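Local coordinates for protein copper chaperone CopZ (Staphylococcus aureus, PDB 6FF2) that sequesters copper(I) ions inside the cell and delivers them to the copper-exporting P-type ATPase CopA, at residues D28-A33 / V42-D47; S18-A23 / D58-Q63; E4-E9 / V51-M56. All coordinates share one frame; numbering follows the deposited sequence.

Interaction 1 of 3, residues D28-A33 / V42-D47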
ATOM      1  N   ASP A  28     -21.669  -7.378  -2.725  1.00 16.28           N
ATOM      2  CA  ASP A  28     -22.854  -7.890  -2.011  1.00 17.70           C
ATOM      3  C   ASP A  28     -22.817  -9.403  -2.041  1.00 17.42           C
ATOM      4  O   ASP A  28     -22.628 -10.036  -3.097  1.00 18.79           O
ATOM      5  CB  ASP A  28     -24.137  -7.378  -2.667  1.00 20.15           C
ATOM      6  CG  ASP A  28     -25.429  -7.829  -1.943  1.00 27.12           C
ATOM      7  OD1 ASP A  28     -25.407  -7.885  -0.694  1.00 30.47           O
ATOM      8  OD2 ASP A  28     -26.471  -8.154  -2.609  1.00 41.04           O
ATOM      9  N   GLY A  29     -22.948  -9.980  -0.841  1.00 16.01           N
ATOM     10  CA  GLY A  29     -22.854 -11.430  -0.634  1.00 15.07           C
ATOM     11  C   GLY A  29     -21.533 -11.920  -0.061  1.00 13.07           C
ATOM     12  O   GLY A  29     -21.399 -13.072   0.387  1.00 12.36           O
ATOM     13  N   VAL A  30     -20.478 -11.067  -0.102  1.00 12.13           N
ATOM     14  CA  VAL A  30     -19.234 -11.354   0.636  1.00 13.28           C
ATOM     15  C   VAL A  30     -19.404 -10.867   2.039  1.00 13.52           C
ATOM     16  O   VAL A  30     -19.786  -9.736   2.290  1.00 14.25           O
ATOM     17  CB  VAL A  30     -18.035 -10.666  -0.006  1.00 11.72           C
ATOM     18  CG1 VAL A  30     -16.819 -10.779   0.878  1.00 12.88           C
ATOM     19  CG2 VAL A  30     -17.774 -11.286  -1.354  1.00 12.40           C
ATOM     20  N   THR A  31     -19.187 -11.805   2.963  1.00 12.47           N
ATOM     21  CA  THR A  31     -19.364 -11.568   4.394  1.00 12.43           C
ATOM     22  C   THR A  31     -18.083 -11.064   5.045  1.00 11.79           C
ATOM     23  O   THR A  31     -18.132 -10.162   5.868  1.00 15.80           O
ATOM     24  CB  THR A  31     -19.914 -12.823   5.058  1.00 13.58           C
ATOM     25  OG1 THR A  31     -21.109 -13.224   4.342  1.00 15.16           O
ATOM     26  CG2 THR A  31     -20.175 -12.580   6.487  1.00 15.87           C
ATOM     27  N   SER A  32     -16.936 -11.643   4.682  1.00 12.36           N
ATOM     28  CA  SER A  32     -15.670 -11.176   5.149  1.00 11.85           C
ATOM     29  C   SER A  32     -14.560 -11.637   4.230  1.00 12.04           C
ATOM     30  O   SER A  32     -14.726 -12.583   3.435  1.00 10.89           O
ATOM     31  CB  SER A  32     -15.437 -11.704   6.588  1.00 13.42           C
ATOM     32  OG  SER A  32     -15.164 -13.083   6.616  1.00 15.02           O
ATOM     33  N   ALA A  33     -13.388 -11.024   4.347  1.00 12.95           N
ATOM     34  CA  ALA A  33     -12.222 -11.413   3.589  1.00 12.74           C
ATOM     35  C   ALA A  33     -10.996 -11.266   4.495  1.00 13.47           C
ATOM     36  O   ALA A  33     -10.882 -10.233   5.199  1.00 16.33           O
ATOM     37  CB  ALA A  33     -12.077 -10.532   2.351  1.00 15.14           C
ATOM     38  N   VAL A  42      -5.953 -15.655   0.270  1.00 15.05           N
ATOM     39  CA  VAL A  42      -7.040 -14.831   0.714  1.00 14.32           C
ATOM     40  C   VAL A  42      -8.314 -15.659   0.965  1.00 14.14           C
ATOM     41  O   VAL A  42      -8.771 -16.303   0.041  1.00 15.83           O
ATOM     42  CB  VAL A  42      -7.331 -13.750  -0.338  1.00 16.71           C
ATOM     43  CG1 VAL A  42      -8.391 -12.777   0.195  1.00 19.64           C
ATOM     44  CG2 VAL A  42      -6.014 -13.034  -0.724  1.00 17.27           C
ATOM     45  N   SER A  43      -8.765 -15.688   2.202  1.00 12.71           N
ATOM     46  CA  SER A  43      -9.932 -16.463   2.587  1.00 12.95           C
ATOM     47  C   SER A  43     -11.149 -15.581   2.572  1.00 12.27           C
ATOM     48  O   SER A  43     -11.229 -14.604   3.313  1.00 14.91           O
ATOM     49  CB  SER A  43      -9.755 -17.109   3.940  1.00 13.70           C
ATOM     50  OG  SER A  43     -10.960 -17.799   4.333  1.00 18.73           O
ATOM     51  N   VAL A  44     -12.178 -15.978   1.810  1.00 11.70           N
ATOM     52  CA  VAL A  44     -13.409 -15.180   1.669  1.00 12.33           C
ATOM     53  C   VAL A  44     -14.563 -16.049   2.154  1.00 11.38           C
ATOM     54  O   VAL A  44     -14.693 -17.209   1.743  1.00 12.14           O
ATOM     55  CB  VAL A  44     -13.611 -14.811   0.206  1.00 12.43           C
ATOM     56  CG1 VAL A  44     -14.875 -14.025   0.040  1.00 12.18           C
ATOM     57  CG2 VAL A  44     -12.431 -14.050  -0.366  1.00 14.95           C
ATOM     58  N   GLN A  45     -15.331 -15.504   3.062  1.00  9.58           N
ATOM     59  CA  GLN A  45     -16.597 -16.099   3.531  1.00 10.06           C
ATOM     60  C   GLN A  45     -17.729 -15.401   2.766  1.00 10.31           C
ATOM     61  O   GLN A  45     -17.814 -14.152   2.742  1.00 10.29           O
ATOM     62  CB  GLN A  45     -16.785 -15.892   5.021  1.00 10.92           C
ATOM     63  CG  GLN A  45     -15.670 -16.509   5.853  1.00 11.90           C
ATOM     64  CD  GLN A  45     -15.778 -18.004   5.960  1.00 14.54           C
ATOM     65  OE1 GLN A  45     -16.857 -18.588   5.791  1.00 19.74           O
ATOM     66  NE2 GLN A  45     -14.692 -18.627   6.281  1.00 17.21           N
ATOM     67  N   TYR A  46     -18.639 -16.183   2.185  1.00 10.06           N
ATOM     68  CA  TYR A  46     -19.633 -15.605   1.303  1.00 10.43           C
ATOM     69  C   TYR A  46     -20.868 -16.495   1.164  1.00 11.53           C
ATOM     70  O   TYR A  46     -20.786 -17.705   1.466  1.00 11.72           O
ATOM     71  CB  TYR A  46     -19.031 -15.369  -0.089  1.00 10.15           C
ATOM     72  CG  TYR A  46     -18.691 -16.628  -0.888  1.00 10.94           C
ATOM     73  CD1 TYR A  46     -17.629 -17.440  -0.581  1.00 13.09           C
ATOM     74  CD2 TYR A  46     -19.486 -17.015  -1.985  1.00 12.29           C
ATOM     75  CE1 TYR A  46     -17.312 -18.576  -1.316  1.00 13.35           C
ATOM     76  CE2 TYR A  46     -19.191 -18.149  -2.720  1.00 11.93           C
ATOM     77  CZ  TYR A  46     -18.093 -18.943  -2.390  1.00 13.32           C
ATOM     78  OH  TYR A  46     -17.810 -20.027  -3.116  1.00 15.70           O
ATOM     79  N   ASP A  47     -21.949 -15.876   0.682  1.00 11.80           N
ATOM     80  CA  ASP A  47     -23.200 -16.587   0.375  1.00 10.39           C
ATOM     81  C   ASP A  47     -23.085 -16.991  -1.098  1.00 10.31           C
ATOM     82  O   ASP A  47     -23.111 -16.098  -1.972  1.00 11.95           O
ATOM     83  CB  ASP A  47     -24.383 -15.666   0.609  1.00 11.82           C
ATOM     84  CG  ASP A  47     -25.746 -16.325   0.284  1.00 11.38           C
ATOM     85  OD1 ASP A  47     -25.726 -17.369  -0.393  1.00 14.27           O
ATOM     86  OD2 ASP A  47     -26.749 -15.734   0.697  1.00 14.39           O
TER
HETATM   87  O   HOH W   1     -12.664 -14.335   5.926  1.00 22.44           O
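Val-30 lays its CG1 methyl against CG1 of Val-44, 3.9 Å away, the two side chains crossing at about a right angle. With CG1 anti to the backbone N in both (chi1 171° and 179°), this is the methyl that each valine turns to the other. Ala-33 lies on the same face, which is turned to the helices: Leu-24 covers Ala-33 and Val-44, and Met-56 reaches Val-44. Tyr-46 shares this face, but its side chain leads away from the pair and touches Val-53 and Met-56; what stays behind is CB, 3.3 Å from Gly-29 O. That same carbonyl accepts the N-H of Asp-47, N to O 2.9 Å. The other face carries Ser-32 and Gln-45. Ser-32 OG sits 3.5 Å from Gln-45 CG, beside the aliphatic part of a chain that bends at chi2, and a water bridges OG to Ser-43 O. Between the strands the pairing slips by one residue. Gln-45 O is gripped by two donors, Thr-31 N at 2.7 Å and Ser-32 N at 3.3 Å, while Gln-45 N returns a bond of 3.0 Å to Ser-32 O. Two residues facing one make this a classic beta bulge, set near the start of strand 30-36 in the antiparallel hairpin that forms one edge of the heavy-metal-associated domain's sheet.

Interaction 2 of 3, residues S18-A23 / D58-Q63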
ATOM      1  N   SER A  18      -5.193  -4.231   3.022  1.00 18.41           N
ATOM      2  CA  SER A  18      -6.345  -3.421   3.247  1.00 17.84           C
ATOM      3  C   SER A  18      -7.142  -3.228   1.968  1.00 17.88           C
ATOM      4  O   SER A  18      -8.383  -3.298   1.963  1.00 19.34           O
ATOM      5  CB  SER A  18      -5.899  -2.097   3.836  1.00 23.28           C
ATOM      6  OG  SER A  18      -7.017  -1.319   4.015  1.00 31.74           O
ATOM      7  N   ALA A  19      -6.439  -2.979   0.872  1.00 16.06           N
ATOM      8  CA  ALA A  19      -7.090  -2.723  -0.391  1.00 17.31           C
ATOM      9  C   ALA A  19      -7.869  -3.960  -0.900  1.00 15.99           C
ATOM     10  O   ALA A  19      -8.946  -3.804  -1.492  1.00 17.64           O
ATOM     11  CB  ALA A  19      -6.077  -2.284  -1.445  1.00 17.78           C
ATOM     12  N   VAL A  20      -7.234  -5.123  -0.787  1.00 16.26           N
ATOM     13  CA  VAL A  20      -7.856  -6.392  -1.238  1.00 15.27           C
ATOM     14  C   VAL A  20      -9.068  -6.664  -0.354  1.00 15.25           C
ATOM     15  O   VAL A  20     -10.174  -6.960  -0.892  1.00 14.35           O
ATOM     16  CB  VAL A  20      -6.801  -7.490  -1.265  1.00 15.07           C
ATOM     17  CG1 VAL A  20      -7.463  -8.867  -1.413  1.00 15.30           C
ATOM     18  CG2 VAL A  20      -5.832  -7.270  -2.433  1.00 16.39           C
ATOM     19  N   GLU A  21      -8.911  -6.569   0.948  1.00 14.97           N
ATOM     20  CA  GLU A  21     -10.077  -6.859   1.832  1.00 14.80           C
ATOM     21  C   GLU A  21     -11.231  -5.868   1.561  1.00 16.14           C
ATOM     22  O   GLU A  21     -12.390  -6.272   1.533  1.00 16.63           O
ATOM     23  CB  GLU A  21      -9.657  -6.884   3.308  1.00 15.91           C
ATOM     24  CG  GLU A  21      -8.766  -8.054   3.638  1.00 17.30           C
ATOM     25  CD  GLU A  21      -8.306  -8.156   5.060  1.00 17.10           C
ATOM     26  OE1 GLU A  21      -8.700  -7.309   5.905  1.00 21.42           O
ATOM     27  OE2 GLU A  21      -7.498  -9.073   5.309  1.00 18.60           O
ATOM     28  N   SER A  22     -10.946  -4.583   1.365  1.00 17.16           N
ATOM     29  CA  SER A  22     -12.009  -3.639   1.076  1.00 17.93           C
ATOM     30  C   SER A  22     -12.715  -3.914  -0.210  1.00 17.58           C
ATOM     31  O   SER A  22     -13.933  -3.832  -0.274  1.00 20.57           O
ATOM     32  CB  SER A  22     -11.507  -2.199   1.030  1.00 21.62           C
ATOM     33  OG  SER A  22     -11.259  -1.854   2.356  1.00 28.56           O
ATOM     34  N   ALA A  23     -11.966  -4.234  -1.255  1.00 15.73           N
ATOM     35  CA  ALA A  23     -12.576  -4.502  -2.567  1.00 16.82           C
ATOM     36  C   ALA A  23     -13.507  -5.714  -2.492  1.00 15.86           C
ATOM     37  O   ALA A  23     -14.596  -5.700  -3.020  1.00 18.40           O
ATOM     38  CB  ALA A  23     -11.487  -4.757  -3.591  1.00 18.16           C
ATOM     39  N   ASP A  58     -12.172 -10.808 -10.101  1.00 14.24           N
ATOM     40  CA  ASP A  58     -12.124  -9.518 -10.816  1.00 16.75           C
ATOM     41  C   ASP A  58     -11.828  -8.384  -9.885  1.00 16.11           C
ATOM     42  O   ASP A  58     -11.101  -7.448 -10.255  1.00 18.85           O
ATOM     43  CB  ASP A  58     -13.452  -9.252 -11.524  1.00 18.83           C
ATOM     44  CG  ASP A  58     -13.612 -10.019 -12.775  1.00 19.36           C
ATOM     45  OD1 ASP A  58     -12.667 -10.715 -13.234  1.00 23.77           O
ATOM     46  OD2 ASP A  58     -14.771  -9.948 -13.294  1.00 23.62           O
ATOM     47  N   ALA A  59     -12.416  -8.408  -8.683  1.00 15.55           N
ATOM     48  CA  ALA A  59     -12.207  -7.327  -7.724  1.00 17.36           C
ATOM     49  C   ALA A  59     -10.743  -7.242  -7.321  1.00 16.28           C
ATOM     50  O   ALA A  59     -10.199  -6.132  -7.128  1.00 18.84           O
ATOM     51  CB  ALA A  59     -13.087  -7.509  -6.499  1.00 18.99           C
ATOM     52  N   ILE A  60     -10.102  -8.377  -7.189  1.00 14.09           N
ATOM     53  CA  ILE A  60      -8.709  -8.427  -6.814  1.00 15.27           C
ATOM     54  C   ILE A  60      -7.850  -7.909  -7.982  1.00 15.82           C
ATOM     55  O   ILE A  60      -6.950  -7.087  -7.774  1.00 16.55           O
ATOM     56  CB  ILE A  60      -8.308  -9.817  -6.391  1.00 15.06           C
ATOM     57  CG1 ILE A  60      -9.016 -10.187  -5.095  1.00 16.12           C
ATOM     58  CG2 ILE A  60      -6.786  -9.971  -6.252  1.00 16.13           C
ATOM     59  CD1 ILE A  60      -8.924 -11.680  -4.860  1.00 17.39           C
ATOM     60  N   GLU A  61      -8.119  -8.393  -9.184  1.00 16.50           N
ATOM     61  CA  GLU A  61      -7.321  -8.028 -10.338  1.00 18.67           C
ATOM     62  C   GLU A  61      -7.517  -6.552 -10.673  1.00 19.12           C
ATOM     63  O   GLU A  61      -6.551  -5.899 -11.057  1.00 23.67           O
ATOM     64  CB  GLU A  61      -7.609  -8.993 -11.529  1.00 19.40           C
ATOM     65  CG  GLU A  61      -7.222 -10.445 -11.150  1.00 21.93           C
ATOM     66  CD  GLU A  61      -6.816 -11.404 -12.271  1.00 28.89           C
ATOM     67  OE1 GLU A  61      -7.614 -11.469 -13.231  1.00 34.99           O
ATOM     68  OE2 GLU A  61      -5.771 -12.172 -12.062  1.00 31.93           O
ATOM     69  N   ASP A  62      -8.700  -5.999 -10.449  1.00 20.82           N
ATOM     70  CA  ASP A  62      -8.916  -4.552 -10.604  1.00 23.34           C
ATOM     71  C   ASP A  62      -8.112  -3.674  -9.641  1.00 21.30           C
ATOM     72  O   ASP A  62      -7.916  -2.514  -9.918  1.00 26.65           O
ATOM     73  CB  ASP A  62     -10.393  -4.204 -10.498  1.00 26.05           C
ATOM     74  CG  ASP A  62     -11.209  -4.715 -11.713  1.00 27.90           C
ATOM     75  OD1 ASP A  62     -10.643  -5.190 -12.725  1.00 32.85           O
ATOM     76  OD2 ASP A  62     -12.440  -4.682 -11.620  1.00 32.00           O
ATOM     77  N   GLN A  63      -7.693  -4.192  -8.496  1.00 21.02           N
ATOM     78  CA  GLN A  63      -6.767  -3.521  -7.571  1.00 23.82           C
ATOM     79  C   GLN A  63      -5.308  -3.687  -7.965  1.00 21.83           C
ATOM     80  O   GLN A  63      -4.433  -3.141  -7.270  1.00 26.37           O
ATOM     81  CB  GLN A  63      -6.942  -4.041  -6.134  1.00 24.53           C
ATOM     82  CG  GLN A  63      -8.305  -3.747  -5.536  1.00 24.30           C
ATOM     83  CD  GLN A  63      -8.536  -2.258  -5.354  1.00 28.70           C
ATOM     84  OE1 GLN A  63      -7.682  -1.545  -4.805  1.00 27.49           O
ATOM     85  NE2 GLN A  63      -9.622  -1.777  -5.856  1.00 31.39           N
TER
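This is a small apolar contact between the protein's two helices, 14-25 and 53-62, which lie side by side over one face of the sheet. Ala-23 makes several of the close approaches: the CB methyl points at the other helix, 4.3 Å from CB of Ala-59 and close to Ala-59 O as well. The CA atoms of Ala-23 and Ala-59 are 5.9 Å apart, those of Val-20 and Ile-60 6.0 Å. Deeper, on the side turned to the sheet, Val-20 and Ile-60 meet through Val-20 CG1 and Ile-60 CG1 at 4.2 Å. Both are buried; Tyr-65 touches each of them, and Leu-6 and Val-8 of the inner strand 3-9 lie against Ile-60. Such a pair of helices on an antiparallel sheet is the ferredoxin-like beta-alpha-beta-beta-alpha-beta fold of heavy-metal-associated domains. Gln-63, at the C-terminal side of segment 58-63, reaches back over helix 14-25. Its CG is anti to its own carbonyl carbon (chi1 -64°), and a bend at chi2 (-65°) turns CD toward helix 14-25. CG touches Ala-23 CB at 3.9 Å, whereas OE1 comes to 3.8 Å from Ala-19 CB, a van der Waals approach of an amide oxygen to a methyl. Ala-19 also packs on His-15 of the second subunit, and its side chain is about 6 Å from a bound copper(I) ion. Val-20 lies about 5 Å, side chain to side chain, from the copper ligand Cys-16.

Interaction 3 of 3, residues E4-E9 / V51-M56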
ATOM      1  N   GLU A   4     -14.101 -19.478   0.102  1.00 11.56           N
ATOM      2  CA  GLU A   4     -13.196 -19.545  -1.056  1.00 11.42           C
ATOM      3  C   GLU A   4     -11.842 -19.114  -0.621  1.00 11.13           C
ATOM      4  O   GLU A   4     -11.729 -18.160   0.107  1.00 12.72           O
ATOM      5  CB  GLU A   4     -13.708 -18.614  -2.155  1.00 13.71           C
ATOM      6  CG  GLU A   4     -12.803 -18.419  -3.345  1.00 15.90           C
ATOM      7  CD  GLU A   4     -12.557 -19.615  -4.198  1.00 20.29           C
ATOM      8  OE1 GLU A   4     -13.234 -20.625  -4.097  1.00 22.44           O
ATOM      9  OE2 GLU A   4     -11.593 -19.475  -5.014  1.00 22.77           O
ATOM     10  N   ILE A   5     -10.815 -19.851  -1.010  1.00 12.20           N
ATOM     11  CA  ILE A   5      -9.437 -19.431  -0.833  1.00 11.51           C
ATOM     12  C   ILE A   5      -8.848 -19.065  -2.182  1.00 12.64           C
ATOM     13  O   ILE A   5      -8.742 -19.928  -3.054  1.00 14.39           O
ATOM     14  CB  ILE A   5      -8.631 -20.489  -0.086  1.00 13.55           C
ATOM     15  CG1 ILE A   5      -9.286 -20.760   1.317  1.00 17.99           C
ATOM     16  CG2 ILE A   5      -7.195 -20.037   0.067  1.00 14.42           C
ATOM     17  CD1 ILE A   5      -8.690 -21.922   2.020  1.00 24.12           C
ATOM     18  N   LEU A   6      -8.463 -17.792  -2.362  1.00 13.01           N
ATOM     19  CA  LEU A   6      -7.801 -17.327  -3.573  1.00 13.23           C
ATOM     20  C   LEU A   6      -6.315 -17.287  -3.306  1.00 13.42           C
ATOM     21  O   LEU A   6      -5.888 -16.913  -2.188  1.00 16.80           O
ATOM     22  CB  LEU A   6      -8.342 -16.020  -4.098  1.00 17.02           C
ATOM     23  CG  LEU A   6      -9.837 -16.059  -4.422  1.00 18.61           C
ATOM     24  CD1 LEU A   6     -10.607 -15.427  -3.292  1.00 19.14           C
ATOM     25  CD2 LEU A   6     -10.166 -15.361  -5.743  1.00 20.69           C
ATOM     26  N   ASN A   7      -5.522 -17.623  -4.313  1.00 16.04           N
ATOM     27  CA  ASN A   7      -4.058 -17.472  -4.237  1.00 16.50           C
ATOM     28  C   ASN A   7      -3.684 -16.226  -5.048  1.00 16.69           C
ATOM     29  O   ASN A   7      -3.961 -16.166  -6.207  1.00 18.80           O
ATOM     30  CB  ASN A   7      -3.379 -18.663  -4.777  1.00 20.83           C
ATOM     31  CG  ASN A   7      -3.351 -19.725  -3.796  1.00 26.91           C
ATOM     32  OD1 ASN A   7      -4.018 -20.720  -3.995  1.00 41.75           O
ATOM     33  ND2 ASN A   7      -2.532 -19.567  -2.739  1.00 33.83           N
ATOM     34  N   VAL A   8      -3.101 -15.228  -4.378  1.00 17.71           N
ATOM     35  CA  VAL A   8      -2.913 -13.906  -4.954  1.00 16.37           C
ATOM     36  C   VAL A   8      -1.462 -13.583  -4.891  1.00 16.32           C
ATOM     37  O   VAL A   8      -0.820 -13.812  -3.863  1.00 19.77           O
ATOM     38  CB  VAL A   8      -3.736 -12.837  -4.215  1.00 15.08           C
ATOM     39  CG1 VAL A   8      -3.526 -11.469  -4.832  1.00 17.13           C
ATOM     40  CG2 VAL A   8      -5.229 -13.148  -4.223  1.00 18.57           C
ATOM     41  N   GLU A   9      -0.963 -13.102  -6.028  1.00 15.90           N
ATOM     42  CA  GLU A   9       0.427 -12.601  -6.145  1.00 17.75           C
ATOM     43  C   GLU A   9       0.434 -11.093  -6.211  1.00 19.46           C
ATOM     44  O   GLU A   9      -0.434 -10.472  -6.857  1.00 20.94           O
ATOM     45  CB  GLU A   9       1.110 -13.157  -7.422  1.00 20.04           C
ATOM     46  CG  GLU A   9       1.366 -14.628  -7.282  1.00 21.58           C
ATOM     47  CD  GLU A   9       2.034 -15.261  -8.488  1.00 29.46           C
ATOM     48  OE1 GLU A   9       2.260 -14.609  -9.528  1.00 38.46           O
ATOM     49  OE2 GLU A   9       2.317 -16.459  -8.372  1.00 32.35           O
ATOM     50  N   VAL A  51     -22.957 -14.537  -4.693  1.00 11.87           N
ATOM     51  CA  VAL A  51     -21.691 -14.071  -5.292  1.00 12.46           C
ATOM     52  C   VAL A  51     -20.935 -15.226  -5.863  1.00 14.33           C
ATOM     53  O   VAL A  51     -20.906 -16.315  -5.301  1.00 13.76           O
ATOM     54  CB  VAL A  51     -20.904 -13.170  -4.310  1.00 18.87           C
ATOM     55  CG1 VAL A  51     -20.573 -13.849  -3.078  1.00 19.57           C
ATOM     56  CG2 VAL A  51     -19.614 -12.697  -4.968  1.00 18.26           C
ATOM     57  N   ALA A  52     -20.365 -14.996  -7.070  1.00 13.96           N
ATOM     58  CA  ALA A  52     -19.520 -15.945  -7.712  1.00 13.83           C
ATOM     59  C   ALA A  52     -18.018 -15.689  -7.463  1.00 12.85           C
ATOM     60  O   ALA A  52     -17.631 -14.530  -7.296  1.00 14.00           O
ATOM     61  CB  ALA A  52     -19.766 -15.885  -9.234  1.00 15.52           C
ATOM     62  N   VAL A  53     -17.208 -16.742  -7.540  1.00 13.28           N
ATOM     63  CA  VAL A  53     -15.797 -16.553  -7.364  1.00 13.33           C
ATOM     64  C   VAL A  53     -15.234 -15.621  -8.471  1.00 13.07           C
ATOM     65  O   VAL A  53     -14.305 -14.867  -8.230  1.00 13.84           O
ATOM     66  CB  VAL A  53     -15.094 -17.910  -7.301  1.00 15.88           C
ATOM     67  CG1 VAL A  53     -13.583 -17.735  -7.328  1.00 16.23           C
ATOM     68  CG2 VAL A  53     -15.518 -18.592  -6.003  1.00 15.27           C
ATOM     69  N   SER A  54     -15.811 -15.678  -9.666  1.00 13.08           N
ATOM     70  CA  SER A  54     -15.380 -14.772 -10.742  1.00 13.10           C
ATOM     71  C   SER A  54     -15.420 -13.293 -10.329  1.00 12.42           C
ATOM     72  O   SER A  54     -14.545 -12.507 -10.713  1.00 14.53           O
ATOM     73  CB  SER A  54     -16.257 -15.096 -11.958  1.00 12.18           C
ATOM     74  OG  SER A  54     -17.650 -14.802 -11.719  1.00 13.56           O
ATOM     75  N   GLN A  55     -16.426 -12.878  -9.570  1.00 12.05           N
ATOM     76  CA  GLN A  55     -16.548 -11.520  -9.089  1.00 13.07           C
ATOM     77  C   GLN A  55     -15.397 -11.204  -8.100  1.00 12.75           C
ATOM     78  O   GLN A  55     -14.877 -10.084  -8.068  1.00 14.37           O
ATOM     79  CB  GLN A  55     -17.897 -11.306  -8.427  1.00 13.96           C
ATOM     80  CG  GLN A  55     -19.104 -11.361  -9.362  1.00 14.02           C
ATOM     81  CD  GLN A  55     -20.365 -11.379  -8.548  1.00 13.60           C
ATOM     82  OE1 GLN A  55     -20.948 -12.478  -8.357  1.00 16.55           O
ATOM     83  NE2 GLN A  55     -20.764 -10.227  -7.995  1.00 15.42           N
ATOM     84  N   MET A  56     -15.021 -12.163  -7.256  1.00 12.93           N
ATOM     85  CA  MET A  56     -13.919 -11.952  -6.335  1.00 12.92           C
ATOM     86  C   MET A  56     -12.597 -11.777  -7.065  1.00 13.81           C
ATOM     87  O   MET A  56     -11.798 -10.892  -6.727  1.00 13.83           O
ATOM     88  CB  MET A  56     -13.823 -13.151  -5.371  1.00 12.55           C
ATOM     89  CG  MET A  56     -15.102 -13.431  -4.559  1.00 12.78           C
ATOM     90  SD  MET A  56     -14.895 -14.990  -3.697  1.00 13.79           S
ATOM     91  CE  MET A  56     -16.642 -15.393  -3.362  1.00 15.16           C
TER
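Glu-4 and Leu-6 of strand 3-9 meet Val-53 and Met-56 in the first turn of helix 53-62, a helix-on-sheet contact of the ferredoxin-like heavy-metal-associated fold. The polar group involved is the carboxylate of Glu-4, and it touches methyls. Its chain leaves with CG anti to the backbone N (chi1 172°) and then bends at chi2 (66°), which puts CD over Val-53; the two side chains cross at about a right angle. Each carboxylate oxygen is nearest a different methyl, OE2 at 3.5 Å from Val-53 CG1 and OE1 at 3.6 Å from CG2. Glu-4 CG meets both partners, 3.8 Å from Val-53 CG2 and 4.0 Å from Met-56 SD. Among purely apolar contacts Leu-6 does the work. Its CD2 branch reaches CB of Met-56 at 4.3 Å and is more loosely placed beside Val-53 CG1, at 4.5 Å. Further along the helix Lys-57 also touches Leu-6. Hydrogen bonding serves the helix end itself. Ala-52 holds the N-cap position, and its backbone N-H donates to the side chain of Gln-55. That N-H points almost straight at Gln-55 OE1, 2.9 Å from N to O with 178° at the hydrogen, approaching from above the plane of the side-chain amide.

From the N terminus, strand 3-9 comes first, and interaction 3 closes the longest sequence separation when helix 53-62 begins. Helix 14-25 follows and waits for the far end of that same second helix in interaction 2. Because their segments alternate along the chain, interactions 2 and 3 cross. Interaction 1, a short hairpin closure between strands 30-36 and 41-46, falls within both of these larger loops. Strand 41-46 joins it to interaction 3 through backbone pairing with strand 3-9, Val-42 N to Leu-6 O being 2.8 Å. Helix 53-62 is common to interactions 2 and 3, so sheet and both helices are tied together.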